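Local atomic coordinates of acyl-CoA dehydrogenase (Bacillus subtilis, PDB entry 5LNX), a protein that uses FAD to oxidise saturated acyl-CoA thioesters to their 2,3-dehydroacyl-CoA products, passing the electrons to an acceptor. Residues G82-V87 with D116-F121. Numbering follows the deposited sequence.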
ATOM      1  N   GLY D  82      -9.369  27.258   2.399  1.00 32.84           N
ATOM      2  CA  GLY D  82      -8.047  27.049   2.973  1.00 31.18           C
ATOM      3  C   GLY D  82      -6.926  27.421   2.009  1.00 30.33           C
ATOM      4  O   GLY D  82      -5.965  28.087   2.364  1.00 30.14           O
ATOM      5  N   VAL D  83      -7.053  26.968   0.779  1.00 31.96           N
ATOM      6  CA  VAL D  83      -6.058  27.280  -0.233  1.00 33.15           C
ATOM      7  C   VAL D  83      -6.083  28.738  -0.647  1.00 36.03           C
ATOM      8  O   VAL D  83      -5.034  29.294  -0.963  1.00 32.99           O
ATOM      9  CB  VAL D  83      -6.163  26.411  -1.489  1.00 30.85           C
ATOM     10  CG1 VAL D  83      -7.460  26.652  -2.233  1.00 30.01           C
ATOM     11  CG2 VAL D  83      -4.963  26.668  -2.412  1.00 29.33           C
ATOM     12  N   ILE D  84      -7.286  29.306  -0.748  1.00 38.77           N
ATOM     13  CA  ILE D  84      -7.443  30.723  -1.109  1.00 36.52           C
ATOM     14  C   ILE D  84      -6.692  31.557  -0.103  1.00 35.61           C
ATOM     15  O   ILE D  84      -5.946  32.465  -0.456  1.00 40.94           O
ATOM     16  CB  ILE D  84      -8.916  31.177  -1.101  1.00 35.50           C
ATOM     17  CG1 ILE D  84      -9.662  30.622  -2.314  1.00 34.33           C
ATOM     18  CG2 ILE D  84      -9.002  32.695  -1.098  1.00 33.88           C
ATOM     19  CD1 ILE D  84     -11.167  30.729  -2.203  1.00 39.75           C
ATOM     20  N   LEU D  85      -6.910  31.257   1.160  1.00 35.87           N
ATOM     21  CA  LEU D  85      -6.161  31.924   2.219  1.00 41.14           C
ATOM     22  C   LEU D  85      -4.657  31.651   2.108  1.00 37.64           C
ATOM     23  O   LEU D  85      -3.829  32.549   2.278  1.00 41.98           O
ATOM     24  CB  LEU D  85      -6.649  31.485   3.601  1.00 40.43           C
ATOM     25  CG  LEU D  85      -5.932  32.156   4.778  1.00 41.55           C
ATOM     26  CD1 LEU D  85      -5.871  33.661   4.617  1.00 39.62           C
ATOM     27  CD2 LEU D  85      -6.611  31.804   6.093  1.00 46.26           C
ATOM     28  N   SER D  86      -4.327  30.398   1.851  1.00 32.61           N
ATOM     29  CA  SER D  86      -2.935  29.935   1.876  1.00 34.59           C
ATOM     30  C   SER D  86      -2.096  30.618   0.784  1.00 30.67           C
ATOM     31  O   SER D  86      -0.952  31.011   1.009  1.00 26.70           O
ATOM     32  CB  SER D  86      -2.873  28.404   1.699  1.00 36.02           C
ATOM     33  OG  SER D  86      -1.607  27.891   2.077  1.00 38.68           O
ATOM     34  N   VAL D  87      -2.661  30.655  -0.417  1.00 27.16           N
ATOM     35  CA  VAL D  87      -2.022  31.294  -1.550  1.00 27.94           C
ATOM     36  C   VAL D  87      -1.886  32.783  -1.252  1.00 28.32           C
ATOM     37  O   VAL D  87      -0.796  33.354  -1.366  1.00 31.54           O
ATOM     38  CB  VAL D  87      -2.812  31.062  -2.856  1.00 25.44           C
ATOM     39  CG1 VAL D  87      -2.410  32.063  -3.921  1.00 25.32           C
ATOM     40  CG2 VAL D  87      -2.573  29.642  -3.365  1.00 24.16           C
ATOM     41  N   ASP D 116      -8.828  43.867   2.208  1.00 45.13           N
ATOM     42  CA  ASP D 116      -9.352  44.792   1.173  1.00 46.93           C
ATOM     43  C   ASP D 116      -8.848  44.419  -0.222  1.00 38.74           C
ATOM     44  O   ASP D 116      -9.556  44.598  -1.209  1.00 32.82           O
ATOM     45  CB  ASP D 116      -8.952  46.243   1.466  1.00 54.95           C
ATOM     46  CG  ASP D 116      -9.527  47.227   0.440  1.00 61.60           C
ATOM     47  OD1 ASP D 116     -10.773  47.291   0.290  1.00 66.36           O
ATOM     48  OD2 ASP D 116      -8.731  47.924  -0.222  1.00 63.11           O
ATOM     49  N   HIS D 117      -7.626  43.887  -0.267  1.00 36.93           N
ATOM     50  CA  HIS D 117      -7.036  43.310  -1.477  1.00 34.63           C
ATOM     51  C   HIS D 117      -6.677  41.840  -1.341  1.00 31.69           C
ATOM     52  O   HIS D 117      -6.247  41.386  -0.286  1.00 33.33           O
ATOM     53  CB  HIS D 117      -5.761  44.045  -1.846  1.00 36.56           C
ATOM     54  CG  HIS D 117      -5.980  45.276  -2.662  1.00 34.15           C
ATOM     55  ND1 HIS D 117      -4.935  45.975  -3.221  1.00 36.69           N
ATOM     56  CD2 HIS D 117      -7.109  45.914  -3.040  1.00 33.59           C
ATOM     57  CE1 HIS D 117      -5.410  47.014  -3.886  1.00 37.75           C
ATOM     58  NE2 HIS D 117      -6.728  46.993  -3.799  1.00 38.85           N
ATOM     59  N   LEU D 118      -6.852  41.122  -2.441  1.00 29.28           N
ATOM     60  CA  LEU D 118      -6.607  39.682  -2.522  1.00 32.60           C
ATOM     61  C   LEU D 118      -5.425  39.349  -3.449  1.00 40.17           C
ATOM     62  O   LEU D 118      -5.275  39.920  -4.544  1.00 40.08           O
ATOM     63  CB  LEU D 118      -7.847  38.949  -3.044  1.00 34.23           C
ATOM     64  CG  LEU D 118      -7.729  37.413  -3.082  1.00 33.66           C
ATOM     65  CD1 LEU D 118      -7.913  36.832  -1.692  1.00 34.46           C
ATOM     66  CD2 LEU D 118      -8.713  36.789  -4.071  1.00 33.33           C
ATOM     67  N   GLY D 119      -4.670  38.331  -3.044  1.00 39.05           N
ATOM     68  CA  GLY D 119      -3.363  38.017  -3.600  1.00 34.72           C
ATOM     69  C   GLY D 119      -3.359  36.745  -4.433  1.00 32.76           C
ATOM     70  O   GLY D 119      -4.093  35.799  -4.164  1.00 26.04           O
ATOM     71  N   ALA D 120      -2.458  36.710  -5.409  1.00 32.90           N
ATOM     72  CA  ALA D 120      -2.341  35.588  -6.318  1.00 35.42           C
ATOM     73  C   ALA D 120      -0.854  35.403  -6.639  1.00 37.41           C
ATOM     74  O   ALA D 120      -0.063  36.288  -6.353  1.00 35.20           O
ATOM     75  CB  ALA D 120      -3.089  35.879  -7.593  1.00 37.99           C
ATOM     76  N   PHE D 121      -0.522  34.309  -7.328  1.00 40.43           N
ATOM     77  CA  PHE D 121       0.900  33.838  -7.503  1.00 37.88           C
ATOM     78  C   PHE D 121       1.520  33.557  -8.857  1.00 38.69           C
ATOM     79  O   PHE D 121       2.744  33.455  -8.979  1.00 54.57           O
ATOM     80  CB  PHE D 121       1.167  32.709  -6.498  1.00 41.64           C
ATOM     81  CG  PHE D 121       2.534  32.104  -6.586  1.00 38.58           C
ATOM     82  CD1 PHE D 121       3.653  32.828  -6.196  1.00 35.62           C
ATOM     83  CD2 PHE D 121       2.694  30.788  -7.016  1.00 38.59           C
ATOM     84  CE1 PHE D 121       4.906  32.245  -6.204  1.00 36.12           C
ATOM     85  CE2 PHE D 121       3.954  30.206  -7.053  1.00 39.22           C
ATOM     86  CZ  PHE D 121       5.062  30.936  -6.642  1.00 37.45           C
TER
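Val87 faces the 116-121 segment with a single methyl, CG1, which lies 4.1 Å from Gly119 O and also touches Ala120 CA and Phe121 CB. The first torsion sets this up: CG1 stands anti to the backbone N (chi1 162°), and CG1 rather than CG2 meets the strand. Phe121 offers only the root of its side chain here. Its CA-CB bond starts toward the helix, but the ring then leads away to the bound FAD and meets the ring of Phe167 with the planes about 70° apart. One turn earlier on helix 79-90, Ile84 reaches the same segment through its branch methyl CG2, 4.3 Å from CD1 of Leu118; the leucine's CA-CB bond runs past the helix, and its end comes nearer. Ala120 turns its methyl to the other side of the strand.

Helix 79-90 of the N-terminal domain thus lies against the edge strand 119-120, which leads into the flavin pocket. Across the contact the helix offers methyls, which meet a methyl, a methylene, a CA and one carbonyl oxygen in loose van der Waals contact with little directionality. No hydrogen bond joins the two segments directly; the directional link is Asn157 ND2, which hydrogen bonds to both Ile84 O and Gly119 O and so gives two buried carbonyl oxygens a donor.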